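Local atomic coordinates of surface glycoprotein (Trypanosoma brucei, PDB entry 5KLH), a protein that is displayed as a transmembrane protein on the surface of insect-stage trypanosomes, where its bilobed ectodomain, the part present here, may act as a sensor. Residues R41-S46 with S55-A60; Q72-V77 with T86-L91; E152-K157 with A192-K197. All blocks are in the same frame, centred on the assembly; numbering follows the deposited sequence.

Contact 1: R41-S46 with S55-A60; sequences RRQSLS and SVYTEA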
ATOM      1  N   ARG A  41      13.514  -0.152  14.084  1.00 13.07           N
ATOM      2  CA  ARG A  41      14.388   0.428  13.081  1.00 15.65           C
ATOM      3  C   ARG A  41      14.132   1.910  12.952  1.00 14.69           C
ATOM      4  O   ARG A  41      12.984   2.342  12.844  1.00 14.76           O
ATOM      5  CB  ARG A  41      14.163  -0.230  11.713  1.00 12.44           C
ATOM      6  CG  ARG A  41      14.479  -1.706  11.633  1.00 20.36           C
ATOM      7  CD  ARG A  41      15.951  -1.950  11.527  1.00 22.91           C
ATOM      8  NE  ARG A  41      16.288  -3.369  11.418  1.00 23.40           N
ATOM      9  CZ  ARG A  41      17.528  -3.827  11.562  1.00 30.29           C
ATOM     10  NH1 ARG A  41      18.504  -2.972  11.825  1.00 32.87           N
ATOM     11  NH2 ARG A  41      17.796  -5.121  11.455  1.00 30.64           N
ATOM     12  N   ARG A  42      15.200   2.693  12.939  0.50 13.05           N
ATOM     13  CA  ARG A  42      15.079   4.120  12.696  0.50 16.35           C
ATOM     14  C   ARG A  42      15.663   4.448  11.324  0.50 21.22           C
ATOM     15  O   ARG A  42      16.864   4.283  11.098  0.50 23.87           O
ATOM     16  CB  ARG A  42      15.775   4.904  13.812  0.50 19.95           C
ATOM     17  CG  ARG A  42      15.130   4.697  15.187  0.50 23.20           C
ATOM     18  CD  ARG A  42      16.108   4.901  16.349  0.50 30.07           C
ATOM     19  NE  ARG A  42      16.738   3.652  16.786  0.50 29.85           N
ATOM     20  CZ  ARG A  42      18.036   3.374  16.670  0.50 26.52           C
ATOM     21  NH1 ARG A  42      18.507   2.209  17.096  0.50 27.19           N
ATOM     22  NH2 ARG A  42      18.867   4.255  16.134  0.50 28.12           N
ATOM     23  N   GLN A  43      14.806   4.886  10.402  1.00 15.75           N
ATOM     24  CA  GLN A  43      15.225   5.204   9.043  1.00 17.62           C
ATOM     25  C   GLN A  43      15.086   6.706   8.821  1.00 13.76           C
ATOM     26  O   GLN A  43      14.457   7.421   9.620  1.00 16.61           O
ATOM     27  CB  GLN A  43      14.396   4.426   8.004  1.00 18.36           C
ATOM     28  CG  GLN A  43      12.881   4.790   7.982  1.00 23.65           C
ATOM     29  CD  GLN A  43      12.065   4.001   6.944  1.00 29.46           C
ATOM     30  OE1 GLN A  43      12.636   3.288   6.111  1.00 30.59           O
ATOM     31  NE2 GLN A  43      10.717   4.131   6.994  1.00 15.89           N
ATOM     32  N   SER A  44      15.687   7.189   7.745  1.00 14.39           N
ATOM     33  CA  SER A  44      15.555   8.589   7.379  1.00 13.07           C
ATOM     34  C   SER A  44      15.023   8.675   5.975  1.00 12.33           C
ATOM     35  O   SER A  44      15.527   8.006   5.071  1.00 16.48           O
ATOM     36  CB  SER A  44      16.906   9.321   7.493  1.00 14.33           C
ATOM     37  OG  SER A  44      17.287   9.453   8.851  1.00 17.04           O
ATOM     38  N   LEU A  45      13.985   9.482   5.802  1.00 14.77           N
ATOM     39  CA  LEU A  45      13.457   9.775   4.486  1.00 11.69           C
ATOM     40  C   LEU A  45      14.178  11.003   3.973  1.00 15.50           C
ATOM     41  O   LEU A  45      14.549  11.873   4.751  1.00 17.14           O
ATOM     42  CB  LEU A  45      11.951  10.023   4.552  1.00 12.14           C
ATOM     43  CG  LEU A  45      11.167   9.008   5.372  1.00 15.10           C
ATOM     44  CD1 LEU A  45       9.717   9.430   5.455  1.00 18.87           C
ATOM     45  CD2 LEU A  45      11.293   7.605   4.767  1.00 17.16           C
ATOM     46  N   SER A  46      14.398  11.072   2.674  1.00 14.44           N
ATOM     47  CA  SER A  46      14.943  12.290   2.101  1.00 17.52           C
ATOM     48  C   SER A  46      13.858  12.926   1.270  1.00 11.59           C
ATOM     49  O   SER A  46      13.450  12.351   0.266  1.00 17.68           O
ATOM     50  CB  SER A  46      16.177  12.018   1.225  1.00 24.90           C
ATOM     51  OG  SER A  46      17.179  11.287   1.905  1.00 32.62           O
ATOM     52  N   SER A  55      11.771   8.367  10.626  1.00 11.81           N
ATOM     53  CA  SER A  55      10.682   7.411  10.462  1.00 12.10           C
ATOM     54  C   SER A  55      11.095   6.216  11.294  1.00 14.96           C
ATOM     55  O   SER A  55      12.272   5.853  11.303  1.00 17.27           O
ATOM     56  CB  SER A  55      10.480   7.042   8.986  1.00 15.20           C
ATOM     57  OG  SER A  55       9.602   5.930   8.823  1.00 13.87           O
ATOM     58  N   VAL A  56      10.147   5.624  12.013  1.00 11.81           N
ATOM     59  CA  VAL A  56      10.481   4.555  12.935  1.00 11.35           C
ATOM     60  C   VAL A  56       9.467   3.431  12.790  1.00 11.94           C
ATOM     61  O   VAL A  56       8.261   3.678  12.802  1.00 13.61           O
ATOM     62  CB  VAL A  56      10.494   5.045  14.401  1.00 13.10           C
ATOM     63  CG1 VAL A  56      10.821   3.888  15.329  1.00 12.53           C
ATOM     64  CG2 VAL A  56      11.506   6.160  14.581  1.00 17.94           C
ATOM     65  N   TYR A  57       9.945   2.204  12.618  1.00 11.98           N
ATOM     66  CA  TYR A  57       9.047   1.059  12.540  1.00 10.95           C
ATOM     67  C   TYR A  57       9.672  -0.117  13.282  1.00 10.87           C
ATOM     68  O   TYR A  57      10.856  -0.098  13.603  1.00 13.74           O
ATOM     69  CB  TYR A  57       8.753   0.698  11.077  1.00 10.27           C
ATOM     70  CG  TYR A  57       9.976   0.401  10.239  1.00 11.98           C
ATOM     71  CD1 TYR A  57      10.649   1.421   9.582  1.00 18.95           C
ATOM     72  CD2 TYR A  57      10.438  -0.900  10.085  1.00 11.56           C
ATOM     73  CE1 TYR A  57      11.771   1.154   8.813  1.00 17.14           C
ATOM     74  CE2 TYR A  57      11.550  -1.173   9.317  1.00 14.82           C
ATOM     75  CZ  TYR A  57      12.210  -0.139   8.685  1.00 19.73           C
ATOM     76  OH  TYR A  57      13.313  -0.411   7.919  1.00 18.25           O
ATOM     77  N   THR A  58       8.887  -1.136  13.578  1.00  8.86           N
ATOM     78  CA  THR A  58       9.476  -2.365  14.085  1.00  8.65           C
ATOM     79  C   THR A  58       9.243  -3.473  13.056  1.00 11.07           C
ATOM     80  O   THR A  58       8.226  -3.467  12.344  1.00 10.51           O
ATOM     81  CB  THR A  58       8.923  -2.720  15.472  1.00  9.58           C
ATOM     82  OG1 THR A  58       9.719  -3.752  16.052  1.00 10.80           O
ATOM     83  CG2 THR A  58       7.469  -3.189  15.396  1.00 10.20           C
ATOM     84  N   GLU A  59      10.208  -4.384  12.927  1.00 10.20           N
ATOM     85  CA  GLU A  59      10.201  -5.326  11.803  1.00  8.35           C
ATOM     86  C   GLU A  59      10.759  -6.690  12.148  1.00 11.17           C
ATOM     87  O   GLU A  59      11.575  -6.826  13.056  1.00 10.31           O
ATOM     88  CB  GLU A  59      10.997  -4.763  10.613  1.00  9.73           C
ATOM     89  CG  GLU A  59      12.497  -4.544  10.884  1.00 14.86           C
ATOM     90  CD  GLU A  59      13.349  -5.799  10.702  1.00 22.40           C
ATOM     91  OE1 GLU A  59      14.498  -5.817  11.209  1.00 24.22           O
ATOM     92  OE2 GLU A  59      12.889  -6.760  10.042  1.00 19.99           O
ATOM     93  N   ALA A  60      10.326  -7.690  11.393  1.00 12.33           N
ATOM     94  CA  ALA A  60      10.942  -8.993  11.434  1.00 12.67           C
ATOM     95  C   ALA A  60      10.698  -9.658  10.095  1.00 12.36           C
ATOM     96  O   ALA A  60       9.719  -9.344   9.411  1.00 12.18           O
ATOM     97  CB  ALA A  60      10.377  -9.830  12.595  1.00 14.96           C
TER
HETATM   98  O   HOH W   1      16.091  -7.701  11.333  1.00 31.18           O
HETATM   99  O   HOH W   2      12.296   0.615   5.197  1.00 31.32           O
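Arg41 lies across the ring of Tyr57 and ends on the carboxylate of Glu59, and its partners change from Tyr57 to Glu59 along the side chain. CB sits over one face of the tyrosine ring, 3.8 Å from the ring centroid and displaced toward the rim near CZ, a CH-pi contact. The next carbon, CG, packs against Glu59 CG at 3.5 Å while still touching Tyr57 CE2. A bend at chi2 (-78°) swings CD away from the ring. Beyond it, Arg41 NE donates to Glu59 OE1 over 3.0 Å, in the guanidinium plane, but meeting OE1 on its anti side and clearly out of the carboxylate plane. Arg41 NH2 reaches the same oxygen weakly, and water 1 links that NH2 to OE1 a second time.

On the same face of the sheet, Gln43 comes to the edge of the Tyr57 ring, CD 3.4 Å from Tyr57 CE1, with amide and ring planes 68° apart. Its NE2 gives a nearly straight 2.8 Å bond to Ser55 OG, and water 2 joins Gln43 OE1 to Tyr57 OH. Ser55 OG is also bonded to Asp207, just ahead of helix 208-215, and Tyr203 of strand 197-204 meets the Tyr57 ring. Arg41 with Tyr57 and Gln43 with Ser55 form hydrogen-bonded pairs of an antiparallel beta hairpin, strands 36-47 and 51-63.

Within the hairpin the tyrosine is thus bordered by alkyl carbon and amide, while Arg41 NE and NH2 share one carboxylate oxygen, Glu59 OE1, which water 1 also approaches, an ion pair probably moderated by solvent.

Contact 2: Q72-V77 with T86-L91; sequences QLVVKV and TRRSPL
Val74 and Arg88 lie side by side and point the same way, so that one methyl, CG2, rests against a face of the guanidinium, 3.7 Å from Arg88 NE and offset toward its rim. The other branch, Val74 CG1, meets Thr86 CG2 at 3.9 Å. Further along, Gln72 folds back at chi2 (-82°), and its amide lies beside Pro90, with NE2 3.6 Å from Pro90 CB. Gln72 OE1 lies against the Ser89-Pro90 peptide, 3.2 Å from Pro90 N, which has no hydrogen to give. Leu73 CB touches Leu91 CD2 at 3.7 Å.

Behind these side chains, Leu73 with Ser89 and Val75 with Arg87 exchange pairs of backbone hydrogen bonds, among them Val75 N to Arg87 O at 2.8 Å. This is the ladder of an antiparallel beta hairpin, strands 72-79 and 85-100, with Val74-Arg88 as a non-hydrogen-bonded pair between the two bonded ones. Close CA-H...O contacts, such as Arg88 CA to Leu73 O at 3.2 Å, fill the intervals.

Farther out, Asp69 forms a salt bridge with Arg88 NE and probably helps to hold the guanidinium over the valine. On the other face, Arg87 turns away to Glu172 and to the carbonyl of Gln177, while Leu73 and Val75 pack on Val198 and Val200 of strand 197-204.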
ATOM      1  N   GLN A  72      -2.676 -18.107   2.541  1.00 15.72           N
ATOM      2  CA  GLN A  72      -2.393 -16.885   3.291  1.00 11.47           C
ATOM      3  C   GLN A  72      -1.181 -17.021   4.187  1.00 13.15           C
ATOM      4  O   GLN A  72      -0.977 -18.054   4.830  1.00 11.75           O
ATOM      5  CB  GLN A  72      -3.600 -16.494   4.156  1.00 14.33           C
ATOM      6  CG  GLN A  72      -4.890 -16.402   3.385  1.00 17.92           C
ATOM      7  CD  GLN A  72      -5.059 -15.087   2.655  1.00 18.67           C
ATOM      8  OE1 GLN A  72      -4.846 -14.008   3.217  1.00 23.08           O
ATOM      9  NE2 GLN A  72      -5.479 -15.168   1.400  1.00 29.76           N
ATOM     10  N   LEU A  73      -0.376 -15.965   4.238  1.00 11.04           N
ATOM     11  CA  LEU A  73       0.616 -15.830   5.283  1.00  8.32           C
ATOM     12  C   LEU A  73      -0.119 -15.351   6.527  1.00  9.01           C
ATOM     13  O   LEU A  73      -0.986 -14.479   6.431  1.00 11.39           O
ATOM     14  CB  LEU A  73       1.699 -14.826   4.887  1.00 11.96           C
ATOM     15  CG  LEU A  73       2.817 -14.520   5.885  1.00 12.41           C
ATOM     16  CD1 LEU A  73       3.865 -15.631   5.878  1.00 12.42           C
ATOM     17  CD2 LEU A  73       3.449 -13.195   5.526  1.00 11.82           C
ATOM     18  N   VAL A  74       0.207 -15.944   7.672  1.00  8.34           N
ATOM     19  CA  VAL A  74      -0.410 -15.591   8.937  1.00 11.37           C
ATOM     20  C   VAL A  74       0.599 -14.868   9.801  1.00 12.79           C
ATOM     21  O   VAL A  74       1.575 -15.467  10.265  1.00 12.24           O
ATOM     22  CB  VAL A  74      -0.931 -16.845   9.679  1.00 16.41           C
ATOM     23  CG1 VAL A  74      -1.586 -16.447  10.989  1.00 13.84           C
ATOM     24  CG2 VAL A  74      -1.918 -17.601   8.799  1.00 15.60           C
ATOM     25  N   VAL A  75       0.364 -13.580  10.028  1.00 11.72           N
ATOM     26  CA  VAL A  75       1.295 -12.768  10.801  1.00 13.03           C
ATOM     27  C   VAL A  75       0.653 -12.419  12.136  1.00 12.33           C
ATOM     28  O   VAL A  75      -0.312 -11.666  12.191  1.00 12.10           O
ATOM     29  CB  VAL A  75       1.686 -11.489  10.039  1.00  9.88           C
ATOM     30  CG1 VAL A  75       2.685 -10.673  10.837  1.00 12.83           C
ATOM     31  CG2 VAL A  75       2.270 -11.858   8.682  1.00 11.40           C
ATOM     32  N   LYS A  76       1.173 -13.012  13.208  1.00  8.13           N
ATOM     33  CA  LYS A  76       0.688 -12.716  14.550  1.00 13.79           C
ATOM     34  C   LYS A  76       1.545 -11.642  15.192  1.00 13.45           C
ATOM     35  O   LYS A  76       2.718 -11.860  15.510  1.00 12.67           O
ATOM     36  CB  LYS A  76       0.670 -13.997  15.390  1.00 14.48           C
ATOM     37  CG  LYS A  76      -0.133 -15.088  14.697  1.00 15.42           C
ATOM     38  CD  LYS A  76      -0.349 -16.320  15.562  1.00 25.57           C
ATOM     39  CE  LYS A  76      -1.184 -17.344  14.801  1.00 33.77           C
ATOM     40  NZ  LYS A  76      -1.570 -18.525  15.629  1.00 39.28           N
ATOM     41  N   VAL A  77       0.958 -10.462  15.342  1.00 10.95           N
ATOM     42  CA  VAL A  77       1.689  -9.305  15.825  1.00  9.33           C
ATOM     43  C   VAL A  77       1.624  -9.291  17.346  1.00 13.24           C
ATOM     44  O   VAL A  77       0.547  -9.188  17.921  1.00 11.29           O
ATOM     45  CB  VAL A  77       1.098  -8.014  15.240  1.00 11.18           C
ATOM     46  CG1 VAL A  77       1.880  -6.802  15.692  1.00 12.25           C
ATOM     47  CG2 VAL A  77       1.035  -8.123  13.726  1.00  9.80           C
ATOM     48  N   THR A  86      -3.819 -10.207  14.426  1.00 12.03           N
ATOM     49  CA  THR A  86      -3.331 -11.029  13.329  1.00 10.58           C
ATOM     50  C   THR A  86      -3.674 -10.398  11.987  1.00 12.31           C
ATOM     51  O   THR A  86      -4.779  -9.897  11.789  1.00 14.85           O
ATOM     52  CB  THR A  86      -3.927 -12.452  13.382  1.00 14.22           C
ATOM     53  OG1 THR A  86      -3.519 -13.093  14.595  1.00 16.72           O
ATOM     54  CG2 THR A  86      -3.450 -13.299  12.198  1.00 12.30           C
ATOM     55  N   ARG A  87      -2.720 -10.425  11.067  1.00 10.86           N
ATOM     56  CA  ARG A  87      -3.025 -10.146   9.675  1.00 11.43           C
ATOM     57  C   ARG A  87      -2.759 -11.389   8.864  1.00 14.63           C
ATOM     58  O   ARG A  87      -1.655 -11.958   8.928  1.00 11.81           O
ATOM     59  CB  ARG A  87      -2.196  -8.982   9.126  1.00 12.53           C
ATOM     60  CG  ARG A  87      -2.355  -8.803   7.618  1.00 12.56           C
ATOM     61  CD  ARG A  87      -3.710  -8.180   7.276  1.00 13.58           C
ATOM     62  NE  ARG A  87      -3.794  -6.824   7.805  1.00 15.60           N
ATOM     63  CZ  ARG A  87      -3.402  -5.735   7.141  1.00 14.86           C
ATOM     64  NH1 ARG A  87      -2.925  -5.831   5.901  1.00 16.76           N
ATOM     65  NH2 ARG A  87      -3.496  -4.544   7.718  1.00 12.70           N
ATOM     66  N   ARG A  88      -3.778 -11.813   8.124  1.00  7.84           N
ATOM     67  CA  ARG A  88      -3.609 -12.771   7.040  1.00  7.55           C
ATOM     68  C   ARG A  88      -3.531 -12.031   5.717  1.00 13.40           C
ATOM     69  O   ARG A  88      -4.354 -11.167   5.448  1.00 14.80           O
ATOM     70  CB  ARG A  88      -4.764 -13.767   7.025  1.00  9.42           C
ATOM     71  CG  ARG A  88      -4.616 -14.864   8.049  1.00 11.22           C
ATOM     72  CD  ARG A  88      -5.859 -15.743   8.101  1.00 19.20           C
ATOM     73  NE  ARG A  88      -5.577 -16.981   8.826  1.00 17.26           N
ATOM     74  CZ  ARG A  88      -5.478 -17.057  10.144  1.00 20.09           C
ATOM     75  NH1 ARG A  88      -5.642 -15.975  10.882  1.00 16.47           N
ATOM     76  NH2 ARG A  88      -5.223 -18.224  10.729  1.00 26.74           N
ATOM     77  N   SER A  89      -2.533 -12.349   4.896  1.00 11.13           N
ATOM     78  CA  SER A  89      -2.352 -11.667   3.623  1.00 10.48           C
ATOM     79  C   SER A  89      -2.014 -12.736   2.608  1.00  9.12           C
ATOM     80  O   SER A  89      -1.256 -13.650   2.928  1.00 13.42           O
ATOM     81  CB  SER A  89      -1.233 -10.619   3.709  1.00 10.79           C
ATOM     82  OG  SER A  89      -1.249  -9.745   2.590  1.00 13.09           O
ATOM     83  N   PRO A  90      -2.552 -12.629   1.384  1.00 12.05           N
ATOM     84  CA  PRO A  90      -2.302 -13.697   0.413  1.00 11.79           C
ATOM     85  C   PRO A  90      -0.842 -13.747  -0.025  1.00 12.71           C
ATOM     86  O   PRO A  90      -0.279 -12.704  -0.346  1.00 13.54           O
ATOM     87  CB  PRO A  90      -3.218 -13.335  -0.765  1.00 16.29           C
ATOM     88  CG  PRO A  90      -3.481 -11.890  -0.617  1.00 19.68           C
ATOM     89  CD  PRO A  90      -3.474 -11.607   0.860  1.00 14.60           C
ATOM     90  N   LEU A  91      -0.255 -14.944  -0.031  1.00 10.91           N
ATOM     91  CA  LEU A  91       1.119 -15.132  -0.525  1.00 10.20           C
ATOM     92  C   LEU A  91       1.247 -14.766  -1.990  1.00 14.35           C
ATOM     93  O   LEU A  91       2.293 -14.290  -2.442  1.00 10.11           O
ATOM     94  CB  LEU A  91       1.558 -16.569  -0.324  1.00 13.46           C
ATOM     95  CG  LEU A  91       1.708 -16.975   1.137  1.00 17.24           C
ATOM     96  CD1 LEU A  91       1.803 -18.482   1.242  1.00 21.49           C
ATOM     97  CD2 LEU A  91       2.932 -16.312   1.731  1.00 13.49           C
TER

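Contact 3: E152-K157 with A192-K197; sequences EVYLSK and AVPQDK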
ATOM      1  N   GLU A 152       0.585 -11.449 -12.202  1.00 14.44           N
ATOM      2  CA  GLU A 152       0.771 -12.304 -11.029  1.00 14.68           C
ATOM      3  C   GLU A 152       1.841 -11.735 -10.114  1.00 13.07           C
ATOM      4  O   GLU A 152       2.959 -11.451 -10.560  1.00 12.55           O
ATOM      5  CB  GLU A 152       1.148 -13.737 -11.448  1.00 13.31           C
ATOM      6  CG  GLU A 152       0.226 -14.350 -12.498  1.00 14.24           C
ATOM      7  CD  GLU A 152      -1.203 -14.565 -12.016  1.00 19.82           C
ATOM      8  OE1 GLU A 152      -1.470 -14.526 -10.794  1.00 16.80           O
ATOM      9  OE2 GLU A 152      -2.075 -14.782 -12.883  1.00 18.54           O
ATOM     10  N   VAL A 153       1.489 -11.549  -8.845  1.00 11.93           N
ATOM     11  CA  VAL A 153       2.411 -10.985  -7.862  1.00 11.91           C
ATOM     12  C   VAL A 153       2.486 -11.816  -6.587  1.00 12.09           C
ATOM     13  O   VAL A 153       1.541 -12.545  -6.240  1.00 12.73           O
ATOM     14  CB  VAL A 153       2.014  -9.553  -7.491  1.00 11.05           C
ATOM     15  CG1 VAL A 153       1.974  -8.707  -8.749  1.00 14.78           C
ATOM     16  CG2 VAL A 153       0.640  -9.533  -6.826  1.00 11.94           C
ATOM     17  N   TYR A 154       3.612 -11.697  -5.887  1.00 10.69           N
ATOM     18  CA  TYR A 154       3.837 -12.471  -4.673  1.00  9.87           C
ATOM     19  C   TYR A 154       4.293 -11.574  -3.538  1.00  9.38           C
ATOM     20  O   TYR A 154       5.225 -10.772  -3.702  1.00  9.82           O
ATOM     21  CB  TYR A 154       4.857 -13.573  -4.917  1.00  9.95           C
ATOM     22  CG  TYR A 154       4.434 -14.534  -5.996  1.00  9.29           C
ATOM     23  CD1 TYR A 154       4.675 -14.258  -7.329  1.00 10.67           C
ATOM     24  CD2 TYR A 154       3.764 -15.714  -5.679  1.00 13.35           C
ATOM     25  CE1 TYR A 154       4.288 -15.136  -8.322  1.00 11.85           C
ATOM     26  CE2 TYR A 154       3.369 -16.598  -6.676  1.00  9.79           C
ATOM     27  CZ  TYR A 154       3.622 -16.298  -7.984  1.00 12.94           C
ATOM     28  OH  TYR A 154       3.224 -17.181  -8.968  1.00 15.08           O
ATOM     29  N   LEU A 155       3.653 -11.720  -2.389  1.00  8.72           N
ATOM     30  CA  LEU A 155       3.969 -10.909  -1.221  1.00  8.47           C
ATOM     31  C   LEU A 155       5.429 -11.031  -0.792  1.00 10.11           C
ATOM     32  O   LEU A 155       5.942 -12.143  -0.613  1.00  9.30           O
ATOM     33  CB  LEU A 155       3.075 -11.315  -0.054  1.00  7.78           C
ATOM     34  CG  LEU A 155       3.220 -10.475   1.209  1.00  7.42           C
ATOM     35  CD1 LEU A 155       2.752  -9.047   0.957  1.00  9.88           C
ATOM     36  CD2 LEU A 155       2.396 -11.126   2.298  1.00  9.33           C
ATOM     37  N   SER A 156       6.071  -9.881  -0.596  1.00  9.36           N
ATOM     38  CA  SER A 156       7.474  -9.823  -0.205  1.00  8.38           C
ATOM     39  C   SER A 156       7.665  -8.953   1.031  1.00 10.89           C
ATOM     40  O   SER A 156       8.511  -9.237   1.875  1.00 11.22           O
ATOM     41  CB  SER A 156       8.313  -9.284  -1.350  1.00 12.90           C
ATOM     42  OG  SER A 156       9.669  -9.189  -0.963  1.00 24.48           O
ATOM     43  N   LYS A 157       6.894  -7.874   1.100  1.00  9.04           N
ATOM     44  CA  LYS A 157       6.982  -6.924   2.203  1.00  7.69           C
ATOM     45  C   LYS A 157       5.562  -6.582   2.627  1.00 10.47           C
ATOM     46  O   LYS A 157       4.780  -6.097   1.819  1.00  9.62           O
ATOM     47  CB  LYS A 157       7.764  -5.672   1.781  1.00 12.91           C
ATOM     48  CG  LYS A 157       8.175  -4.781   2.938  1.00 16.96           C
ATOM     49  CD  LYS A 157       9.227  -3.744   2.522  1.00 27.83           C
ATOM     50  CE  LYS A 157      10.418  -4.390   1.819  1.00 26.68           C
ATOM     51  NZ  LYS A 157      11.431  -3.381   1.380  1.00 44.59           N
ATOM     52  N   ALA A 192       7.788 -10.634  -8.504  1.00 10.71           N
ATOM     53  CA  ALA A 192       7.269 -11.358  -9.655  1.00 16.55           C
ATOM     54  C   ALA A 192       7.302 -12.881  -9.505  1.00 14.54           C
ATOM     55  O   ALA A 192       6.741 -13.600 -10.340  1.00 11.40           O
ATOM     56  CB  ALA A 192       8.038 -10.957 -10.888  1.00 13.43           C
ATOM     57  N   VAL A 193       7.973 -13.375  -8.470  1.00  9.70           N
ATOM     58  CA  VAL A 193       8.110 -14.816  -8.276  1.00  9.26           C
ATOM     59  C   VAL A 193       7.869 -15.157  -6.817  1.00 12.89           C
ATOM     60  O   VAL A 193       7.938 -14.279  -5.957  1.00 12.30           O
ATOM     61  CB  VAL A 193       9.505 -15.333  -8.696  1.00 13.77           C
ATOM     62  CG1 VAL A 193       9.846 -14.928 -10.121  1.00 15.19           C
ATOM     63  CG2 VAL A 193      10.531 -14.826  -7.741  1.00 14.99           C
ATOM     64  N   PRO A 194       7.559 -16.431  -6.531  1.00 11.96           N
ATOM     65  CA  PRO A 194       7.305 -16.841  -5.149  1.00 12.93           C
ATOM     66  C   PRO A 194       8.457 -16.519  -4.192  1.00 13.31           C
ATOM     67  O   PRO A 194       9.640 -16.591  -4.554  1.00 13.12           O
ATOM     68  CB  PRO A 194       7.091 -18.353  -5.275  1.00 13.91           C
ATOM     69  CG  PRO A 194       6.532 -18.516  -6.657  1.00  8.83           C
ATOM     70  CD  PRO A 194       7.271 -17.512  -7.493  1.00 14.37           C
ATOM     71  N   GLN A 195       8.093 -16.136  -2.972  1.00 13.40           N
ATOM     72  CA  GLN A 195       9.051 -15.774  -1.933  1.00 12.75           C
ATOM     73  C   GLN A 195       9.109 -16.845  -0.839  1.00 13.10           C
ATOM     74  O   GLN A 195       8.084 -17.472  -0.547  1.00 17.10           O
ATOM     75  CB  GLN A 195       8.672 -14.419  -1.324  1.00 10.75           C
ATOM     76  CG  GLN A 195       8.579 -13.275  -2.326  1.00 10.55           C
ATOM     77  CD  GLN A 195       9.910 -12.944  -2.959  1.00 13.57           C
ATOM     78  OE1 GLN A 195      10.835 -12.461  -2.297  1.00 15.72           O
ATOM     79  NE2 GLN A 195      10.023 -13.211  -4.256  1.00 12.66           N
ATOM     80  N   ASP A 196      10.269 -17.048  -0.214  1.00 13.84           N
ATOM     81  CA  ASP A 196      10.317 -18.025   0.883  1.00 14.77           C
ATOM     82  C   ASP A 196      10.218 -17.325   2.240  1.00 14.15           C
ATOM     83  O   ASP A 196      10.120 -17.971   3.284  1.00 15.88           O
ATOM     84  CB  ASP A 196      11.573 -18.900   0.815  1.00 27.22           C
ATOM     85  CG  ASP A 196      12.863 -18.099   0.891  1.00 32.04           C
ATOM     86  OD1 ASP A 196      12.802 -16.871   1.091  1.00 38.96           O
ATOM     87  OD2 ASP A 196      13.950 -18.708   0.753  1.00 37.77           O
ATOM     88  N   LYS A 197      10.222 -15.999   2.216  1.00 13.58           N
ATOM     89  CA  LYS A 197      10.044 -15.227   3.444  1.00 11.63           C
ATOM     90  C   LYS A 197       9.478 -13.851   3.134  1.00 14.99           C
ATOM     91  O   LYS A 197       9.597 -13.360   2.015  1.00 11.13           O
ATOM     92  CB  LYS A 197      11.369 -15.106   4.196  1.00 16.54           C
ATOM     93  CG  LYS A 197      12.524 -14.575   3.346  1.00 23.34           C
ATOM     94  CD  LYS A 197      13.862 -14.763   4.068  1.00 25.38           C
ATOM     95  CE  LYS A 197      15.042 -14.511   3.150  1.00 28.86           C
ATOM     96  NZ  LYS A 197      15.069 -15.490   2.034  1.00 39.73           N
TER
HETATM   97  O   HOH W   3      10.941 -11.615   0.341  1.00 22.42           O
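Water 3 is held by three groups: it accepts from Ser156 OG at 3.0 Å and donates to Gln195 OE1 and to Lys197 O, both at 2.8 Å. It is a polar link between the two segments, which share no direct hydrogen bond; Ser156 OG and Gln195 OE1 themselves stand 3.7 Å apart. The other end of the Gln195 amide turns back on its own segment, NE2 giving a straight bond to Val193 O from above the carbonyl plane. In Gln195, chi1 (-57°) sets CG beside the backbone N, 3.3 Å from Leu155 O, and the bend at chi2 turns CD back toward its own segment.

The apolar half of the contact is Tyr154. Pro194 lies over a face of its ring, with Pro194 N above the centre and CD 3.9 Å from the centroid in a CH-pi contact, 12° off the ring normal. Pro194 CG touches Tyr154 CE2, whereas Ala192 O comes to the ring edge at CE1. The peptide carbonyl of Val193 also presses on the tyrosine, its O 3.3 Å from Tyr154 CB. The ring of His92 meets the tyrosine as well, from strand 85-100.

Residues 192-196 form the irregular link by which the chain leaves strand 189-191, antiparallel to 145-164, and Lys197 begins strand 197-204, parallel to it. Within strand 145-164, Ser156 and Lys157 both face Gly189, a classic beta bulge.

The three contacts follow one another along the chain and reach the same mixed beta sheet. Contacts 1 and 2 each lie in a beta hairpin, with centres about 21 Å apart, and contact 3 closes a longer excursion, in which strand 145-164 meets the link before strand 197-204. Contacts 2 and 3 lie closer, about 14 Å between centres, and touch where strands 85-100 and 145-164 are neighbours: Leu91 O is 2.9 Å from Leu155 N, probably a hydrogen bond. Contact 1 stays about 7 Å from either at the nearest atoms, but strand 197-204 bridges the gap by pairing with both 51-63 and 145-164. One mixed sheet therefore connects all three contacts in this bilobed ectodomain.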